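Local atomic coordinates of OBCA, Oxalate Biosynthetic Component A (Burkholderia glumae, PDB entry 4NNB), a protein that combines an N-terminal domain with a TIM-barrel-type enzyme domain, which here holds a magnesium ion and an oxaloacetate ion. Residues A379-Y384 / L449-M454; A314-Q319 / E348-A353; L6-A11 / I470-E475. One frame throughout, in Å; residues are numbered along the deposited sequence.

Overall arrangement
Contact 3 alone pairs two strands of the parallel beta barrel: it joins strand 5-10, the first of the chain, to the late strand 469-472. Contacts 2 and 1, in that order along the chain, are nested inside the long loop it closes. These two join segments that follow barrel strands, and they meet in a small antiparallel sheet, where strand 383-386 runs beside strand 317-318. Between centres, contacts 1 and 2 are about 12 Å apart, and contact 3 is about 14 Å from contact 1 and about 20 Å from contact 2. Contacts 2 and 3 both touch the oxaloacetate ion, so the ligand lies between distant parts of the chain.

Contact 1: A379-Y384 / L449-M454; sequences AGVDQY and LLPGPM
Leu449 offers its carbonyl to the backbone of Ala379: Ala379 N lies 3.4 Å from Leu449 O, a weak hydrogen bond with an N-H...O angle of only 135°. The next residue, Leu450, meets Ala379 through one branch of its side chain. With CG anti to its own carbonyl carbon (chi1 -76°), Leu450 sets CD2 alongside Ala379 CB at 3.7 Å, the small alanine being consistent with the close approach of the two backbones in this buried place. Pro451 follows with its ring turned to the other segment. Its CD sits 3.2 Å from Ala379 O, while its CG reaches Val381 CG2 at 3.8 Å, the two side chains meeting at a slant. A proline suits this place because it presents a compact apolar ring and has no N-H left in need of an acceptor. The chain then turns, Met454 N bonding to Pro451 O at 2.9 Å, and this brings Met454 back to Gly380. The sulphur SD of Met454 lies 3.8 Å from Gly380 CA, an approach made directly to the backbone because glycine has no side chain; its phi of 86° is also one that glycine adopts readily. Around the contact, Leu449 packs on Met376 and Val378 of strand 373-378, Val381 rests on Phe318 of strand 317-318, and the segment 449-454 leads from strand 444-449 towards helix 458-465.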
# COMPACT_ATOMS: atom_id res chain seq x y z
N ALA A 379 -6.48 11.49 0.72
CA ALA A 379 -7.94 11.48 0.62
C ALA A 379 -8.52 10.08 0.79
O ALA A 379 -7.91 9.09 0.39
CB ALA A 379 -8.38 12.08 -0.71
N GLY A 380 -9.71 10.02 1.40
CA GLY A 380 -10.46 8.78 1.47
C GLY A 380 -10.10 7.90 2.64
O GLY A 380 -10.63 6.80 2.79
N VAL A 381 -9.17 8.37 3.48
CA VAL A 381 -8.79 7.63 4.67
C VAL A 381 -9.42 8.32 5.89
O VAL A 381 -9.12 9.49 6.16
CB VAL A 381 -7.25 7.59 4.82
CG1 VAL A 381 -6.84 6.86 6.11
CG2 VAL A 381 -6.62 6.91 3.62
N ASP A 382 -10.29 7.60 6.60
CA ASP A 382 -11.03 8.19 7.72
C ASP A 382 -10.11 8.59 8.87
O ASP A 382 -9.25 7.81 9.30
CB ASP A 382 -12.13 7.24 8.22
CG ASP A 382 -13.16 6.89 7.14
OD1 ASP A 382 -13.26 7.57 6.10
OD2 ASP A 382 -13.91 5.92 7.36
N GLN A 383 -10.29 9.81 9.38
CA GLN A 383 -9.42 10.37 10.42
C GLN A 383 -10.21 10.90 11.59
O GLN A 383 -11.37 11.30 11.43
CB GLN A 383 -8.59 11.52 9.82
CG GLN A 383 -7.66 11.07 8.67
CD GLN A 383 -6.44 10.30 9.15
OE1 GLN A 383 -6.15 10.27 10.35
NE2 GLN A 383 -5.74 9.66 8.23
N TYR A 384 -9.59 10.94 12.77
CA TYR A 384 -10.20 11.54 13.94
C TYR A 384 -9.42 12.79 14.33
O TYR A 384 -8.27 12.96 13.93
CB TYR A 384 -10.16 10.59 15.15
CG TYR A 384 -11.22 9.50 15.19
CD1 TYR A 384 -12.55 9.76 14.85
CD2 TYR A 384 -10.89 8.21 15.59
CE1 TYR A 384 -13.52 8.75 14.91
CE2 TYR A 384 -11.85 7.20 15.64
CZ TYR A 384 -13.15 7.48 15.30
OH TYR A 384 -14.09 6.48 15.37
N LEU A 449 -3.63 11.12 -3.26
CA LEU A 449 -3.64 9.67 -3.24
C LEU A 449 -5.02 9.24 -2.84
O LEU A 449 -5.78 10.02 -2.24
CB LEU A 449 -2.61 9.11 -2.24
CG LEU A 449 -2.85 9.28 -0.74
CD1 LEU A 449 -3.73 8.18 -0.15
CD2 LEU A 449 -1.51 9.35 -0.00
N LEU A 450 -5.35 7.99 -3.14
CA LEU A 450 -6.57 7.37 -2.66
C LEU A 450 -6.31 5.91 -2.28
O LEU A 450 -5.47 5.26 -2.90
CB LEU A 450 -7.68 7.44 -3.72
CG LEU A 450 -8.39 8.78 -3.95
CD1 LEU A 450 -9.25 8.71 -5.21
CD2 LEU A 450 -9.26 9.11 -2.76
N PRO A 451 -7.04 5.39 -1.28
CA PRO A 451 -6.86 3.97 -0.94
C PRO A 451 -7.30 3.11 -2.12
O PRO A 451 -8.18 3.54 -2.88
CB PRO A 451 -7.82 3.75 0.24
CG PRO A 451 -8.28 5.12 0.67
CD PRO A 451 -8.14 6.01 -0.53
N GLY A 452 -6.69 1.94 -2.29
CA GLY A 452 -7.00 1.02 -3.38
C GLY A 452 -8.44 0.99 -3.89
O GLY A 452 -8.67 1.26 -5.06
N PRO A 453 -9.40 0.68 -3.01
CA PRO A 453 -10.79 0.48 -3.45
C PRO A 453 -11.48 1.74 -3.98
O PRO A 453 -12.56 1.62 -4.57
CB PRO A 453 -11.49 0.01 -2.17
CG PRO A 453 -10.40 -0.59 -1.33
CD PRO A 453 -9.23 0.30 -1.59
N MET A 454 -10.88 2.91 -3.80
CA MET A 454 -11.45 4.16 -4.30
C MET A 454 -10.70 4.70 -5.51
O MET A 454 -11.05 5.75 -6.05
CB MET A 454 -11.43 5.24 -3.19
CG MET A 454 -12.28 4.93 -2.00
SD MET A 454 -12.25 6.20 -0.70
CE MET A 454 -12.97 7.59 -1.58

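Contact 2: A314-Q319 / E348-A353; sequences AAVVFQ and EVFNHA. With OAA (oxaloacetate ion), chain C.
Val316, being beta-branched, applies both of its methyl groups to the flat ring of Phe350. CG1 stands over one face, 3.8 Å from the Phe350 ring centroid and 16° off the ring normal, a CH-pi contact, while Val316 CG2 comes to 3.5 Å from Phe350 CD1. The same CG1 also lies over one face of the Phe318 ring, toward its rim, and so serves both rings. Phe318 meets the Phe350 ring obliquely, from the same side as Val316, with the planes at 87°. Phe318 CZ lies 3.7 Å from Phe350 CE2. The edge of Phe350 meets the oxaloacetate ion, whose C2 lies in the ring plane, 3.5 Å from Phe350 CZ.

Beside the rings, Asn351 supplies the polar part. Its chi1 of 55° keeps the amide near its own backbone, where OD1 can cap Ile354 N of helix 352-359 while ND2 turns to Ala315 O, bonding at 3.2 Å in that carbonyl's plane. The same ND2 bonds to a water that also accepts from Val317 N. The C-terminal ends of TIM-barrel strands commonly build the ligand pocket; here Glu348, ending strand 344-349, lines it with Phe350 and Phe318 from beyond strand ends.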
# COMPACT_ATOMS: atom_id res chain seq x y z
N ALA A 314 0.36 17.92 12.54
CA ALA A 314 -0.60 17.67 13.61
C ALA A 314 -0.53 16.19 13.89
O ALA A 314 0.01 15.43 13.08
CB ALA A 314 -2.03 18.06 13.19
N ALA A 315 -1.11 15.78 15.02
CA ALA A 315 -1.27 14.36 15.33
C ALA A 315 -2.05 13.69 14.20
O ALA A 315 -3.00 14.28 13.65
CB ALA A 315 -2.01 14.18 16.65
N VAL A 316 -1.66 12.48 13.83
CA VAL A 316 -2.39 11.73 12.81
C VAL A 316 -3.10 10.59 13.53
O VAL A 316 -2.45 9.71 14.09
CB VAL A 316 -1.44 11.18 11.72
CG1 VAL A 316 -2.21 10.33 10.70
CG2 VAL A 316 -0.75 12.33 10.99
N VAL A 317 -4.43 10.63 13.56
CA VAL A 317 -5.20 9.69 14.36
C VAL A 317 -6.17 8.95 13.44
O VAL A 317 -7.31 9.38 13.25
CB VAL A 317 -6.00 10.41 15.47
CG1 VAL A 317 -6.62 9.39 16.42
CG2 VAL A 317 -5.09 11.41 16.25
N PHE A 318 -5.70 7.85 12.85
CA PHE A 318 -6.52 7.06 11.93
C PHE A 318 -7.73 6.48 12.65
O PHE A 318 -7.58 5.90 13.73
CB PHE A 318 -5.71 5.88 11.36
CG PHE A 318 -4.52 6.28 10.54
CD1 PHE A 318 -3.24 6.24 11.09
CD2 PHE A 318 -4.66 6.65 9.21
CE1 PHE A 318 -2.13 6.59 10.33
CE2 PHE A 318 -3.54 7.00 8.45
CZ PHE A 318 -2.28 6.97 9.01
N GLN A 319 -8.91 6.60 12.06
CA GLN A 319 -10.09 5.94 12.65
C GLN A 319 -9.86 4.45 12.76
O GLN A 319 -10.31 3.83 13.72
CB GLN A 319 -11.35 6.26 11.85
CG GLN A 319 -11.78 7.72 11.96
CD GLN A 319 -13.24 7.93 11.63
OE1 GLN A 319 -14.05 7.00 11.77
NE2 GLN A 319 -13.59 9.13 11.19
N GLU A 348 2.07 15.99 4.35
CA GLU A 348 1.09 14.91 4.23
C GLU A 348 -0.21 15.41 4.84
O GLU A 348 -0.33 15.47 6.07
CB GLU A 348 1.52 13.65 4.99
CG GLU A 348 2.88 13.12 4.67
CD GLU A 348 3.00 12.65 3.23
OE1 GLU A 348 2.73 11.46 2.94
OE2 GLU A 348 3.39 13.48 2.40
N VAL A 349 -1.16 15.78 4.00
CA VAL A 349 -2.42 16.33 4.50
C VAL A 349 -3.40 15.21 4.87
O VAL A 349 -4.24 14.79 4.06
CB VAL A 349 -3.05 17.30 3.49
CG1 VAL A 349 -4.26 17.99 4.12
CG2 VAL A 349 -2.04 18.35 3.03
N PHE A 350 -3.27 14.72 6.10
CA PHE A 350 -4.11 13.62 6.58
C PHE A 350 -5.49 14.10 7.02
O PHE A 350 -6.45 13.33 7.00
CB PHE A 350 -3.45 12.92 7.78
CG PHE A 350 -2.35 11.95 7.40
CD1 PHE A 350 -1.01 12.32 7.51
CD2 PHE A 350 -2.66 10.67 6.96
CE1 PHE A 350 0.01 11.42 7.18
CE2 PHE A 350 -1.66 9.76 6.62
CZ PHE A 350 -0.33 10.12 6.73
N ASN A 351 -5.60 15.35 7.47
CA ASN A 351 -6.80 15.79 8.18
C ASN A 351 -6.96 17.31 8.14
O ASN A 351 -6.04 18.01 7.70
CB ASN A 351 -6.79 15.27 9.62
CG ASN A 351 -5.51 15.66 10.38
OD1 ASN A 351 -5.00 16.76 10.22
ND2 ASN A 351 -5.00 14.75 11.19
N HIS A 352 -8.09 17.82 8.60
CA HIS A 352 -8.32 19.26 8.57
C HIS A 352 -7.41 20.01 9.54
O HIS A 352 -7.03 21.16 9.28
CB HIS A 352 -9.80 19.60 8.83
CG HIS A 352 -10.69 19.25 7.68
ND1 HIS A 352 -10.73 19.98 6.51
CD2 HIS A 352 -11.56 18.22 7.51
CE1 HIS A 352 -11.60 19.43 5.68
NE2 HIS A 352 -12.11 18.36 6.25
N ALA A 353 -7.07 19.38 10.66
CA ALA A 353 -6.14 19.99 11.60
C ALA A 353 -4.84 20.35 10.88
O ALA A 353 -4.28 21.44 11.08
CB ALA A 353 -5.86 19.05 12.76
O1 OAA C . 4.70 10.42 6.30
O2 OAA C . 4.88 8.58 4.98
O4 OAA C . 0.72 5.92 6.74
O5 OAA C . 1.72 7.12 8.43
O3 OAA C . 3.04 6.60 5.24
C1 OAA C . 4.22 9.28 5.87
C2 OAA C . 2.90 8.79 6.42
C3 OAA C . 2.59 7.33 6.21
C4 OAA C . 1.63 6.75 7.18
O HOH W 1 -6.13 12.36 12.17

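Contact 3: L6-A11 / I470-E475; sequences LYITAA and IRVGLE. With MG (magnesium ion), chain B; OAA (oxaloacetate ion), chain C.
Tyr7 and Ile470 begin a ladder of backbone hydrogen bonds between two parallel strands whose directions differ by 23°. Tyr7 O accepts from Ile470 N at 3.1 Å, and Ile470 O returns the pattern by taking Thr9 N at 2.9 Å. Next, Val472 N points almost straight down the carbonyl of Thr9, with Val472 N 3.0 Å from Thr9 O. Val472 O then receives Ala11 N at 2.8 Å. Beyond the strand ends one further backbone bond follows, Glu475 N to Ala11 O at 3.0 Å. Gly473 CA also comes close to Ala11 O; a CB here would collide with that oxygen and be jammed against the preceding carbonyl oxygen, so glycine fits.

Ile8, Ile470 and Val472 share one face of the sheet, which is apolar and covered by helices 458-465 and 495-507. Thr9 and Arg471 share the other, where His224 adjoins them both. Here Ala11 CB lies 3.6 Å from Arg471 NE, a methyl small enough to rest over the guanidinium face. The guanidinium nitrogens do the polar work: NE is paired with Asp476, Arg471 NH2 forms a salt bridge with Glu475 OE1 at 3.0 Å, and NH1 donates to a magnesium-bound water lying at the group's edge.

Glu475 has CG anti to the backbone N (chi1 173°) and an extended chain beyond, which carries OE1 to 2.2 Å from the magnesium ion. That water, O2 and O3 of the oxaloacetate ion, His224 and His226 complete the coordination. Arginine is therefore a second-shell residue, probably helping to hold one carboxylate oxygen and one water of the metal site, and its charge probably helps to balance the negative groups gathered round the ion.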
# COMPACT_ATOMS: atom_id res chain seq x y z
N LEU A 6 1.29 17.09 -14.96
CA LEU A 6 1.28 16.35 -13.70
C LEU A 6 2.53 15.50 -13.47
O LEU A 6 3.19 15.05 -14.41
CB LEU A 6 0.03 15.48 -13.59
CG LEU A 6 -1.30 16.18 -13.36
CD1 LEU A 6 -1.99 16.48 -14.68
CD2 LEU A 6 -2.19 15.32 -12.50
N TYR A 7 2.86 15.28 -12.20
CA TYR A 7 3.91 14.32 -11.90
C TYR A 7 3.32 13.16 -11.10
O TYR A 7 2.38 13.34 -10.32
CB TYR A 7 5.11 14.97 -11.20
CG TYR A 7 4.83 15.59 -9.85
CD1 TYR A 7 5.09 14.90 -8.68
CD2 TYR A 7 4.34 16.89 -9.75
CE1 TYR A 7 4.85 15.47 -7.43
CE2 TYR A 7 4.08 17.47 -8.52
CZ TYR A 7 4.35 16.75 -7.36
OH TYR A 7 4.10 17.33 -6.13
N ILE A 8 3.85 11.97 -11.33
CA ILE A 8 3.37 10.78 -10.64
C ILE A 8 4.33 10.49 -9.51
O ILE A 8 5.55 10.44 -9.72
CB ILE A 8 3.27 9.55 -11.58
CG1 ILE A 8 2.24 9.83 -12.68
CG2 ILE A 8 2.91 8.28 -10.79
CD1 ILE A 8 2.25 8.80 -13.84
N THR A 9 3.78 10.32 -8.31
CA THR A 9 4.55 9.78 -7.20
C THR A 9 4.31 8.28 -7.07
O THR A 9 3.18 7.83 -6.98
CB THR A 9 4.21 10.49 -5.86
OG1 THR A 9 4.65 11.86 -5.92
CG2 THR A 9 4.92 9.79 -4.69
N ALA A 10 5.39 7.49 -7.05
CA ALA A 10 5.27 6.07 -6.74
C ALA A 10 5.48 5.85 -5.24
O ALA A 10 6.40 6.40 -4.66
CB ALA A 10 6.31 5.29 -7.51
N ALA A 11 4.63 5.05 -4.61
CA ALA A 11 4.81 4.75 -3.18
C ALA A 11 4.86 3.24 -2.96
O ALA A 11 3.84 2.62 -2.73
CB ALA A 11 3.69 5.38 -2.36
N ILE A 470 -0.42 12.96 -8.95
CA ILE A 470 -1.18 11.81 -8.48
C ILE A 470 -0.19 10.78 -7.96
O ILE A 470 0.86 10.55 -8.57
CB ILE A 470 -2.02 11.18 -9.62
CG1 ILE A 470 -3.16 12.11 -10.03
CG2 ILE A 470 -2.62 9.83 -9.20
CD1 ILE A 470 -3.87 11.63 -11.30
N ARG A 471 -0.52 10.16 -6.83
CA ARG A 471 0.33 9.14 -6.23
C ARG A 471 -0.36 7.79 -6.31
O ARG A 471 -1.58 7.68 -6.09
CB ARG A 471 0.65 9.50 -4.76
CG ARG A 471 1.02 8.31 -3.87
CD ARG A 471 1.62 8.76 -2.51
NE ARG A 471 1.24 7.84 -1.44
CZ ARG A 471 1.57 7.97 -0.16
NH1 ARG A 471 2.31 9.00 0.26
NH2 ARG A 471 1.14 7.08 0.72
N VAL A 472 0.41 6.75 -6.64
CA VAL A 472 -0.08 5.37 -6.58
C VAL A 472 1.04 4.51 -6.03
O VAL A 472 2.18 4.96 -5.95
CB VAL A 472 -0.47 4.84 -7.98
CG1 VAL A 472 -1.72 5.53 -8.49
CG2 VAL A 472 0.69 5.04 -8.96
N GLY A 473 0.72 3.28 -5.65
CA GLY A 473 1.74 2.33 -5.24
C GLY A 473 1.19 1.34 -4.23
O GLY A 473 0.11 1.58 -3.68
N LEU A 474 1.93 0.27 -3.95
CA LEU A 474 1.48 -0.75 -2.99
C LEU A 474 1.17 -0.19 -1.58
O LEU A 474 0.33 -0.73 -0.86
CB LEU A 474 2.48 -1.91 -2.91
CG LEU A 474 2.69 -2.71 -4.21
CD1 LEU A 474 3.44 -4.03 -3.92
CD2 LEU A 474 1.35 -2.98 -4.89
N GLU A 475 1.84 0.90 -1.21
CA GLU A 475 1.50 1.61 0.03
C GLU A 475 0.01 1.94 0.13
O GLU A 475 -0.59 1.80 1.20
CB GLU A 475 2.32 2.90 0.15
CG GLU A 475 1.90 3.80 1.32
CD GLU A 475 2.98 4.82 1.68
OE1 GLU A 475 2.79 5.57 2.66
OE2 GLU A 475 3.99 4.88 0.96
MG MG B . 4.13 6.94 3.70
O1 OAA C . 4.70 10.42 6.30
O2 OAA C . 4.88 8.58 4.98
O4 OAA C . 0.72 5.92 6.74
O5 OAA C . 1.72 7.12 8.43
O3 OAA C . 3.04 6.60 5.24
C1 OAA C . 4.22 9.28 5.87
C2 OAA C . 2.90 8.79 6.42
C3 OAA C . 2.59 7.33 6.21
C4 OAA C . 1.63 6.75 7.18
O HOH W 2 2.39 8.28 3.15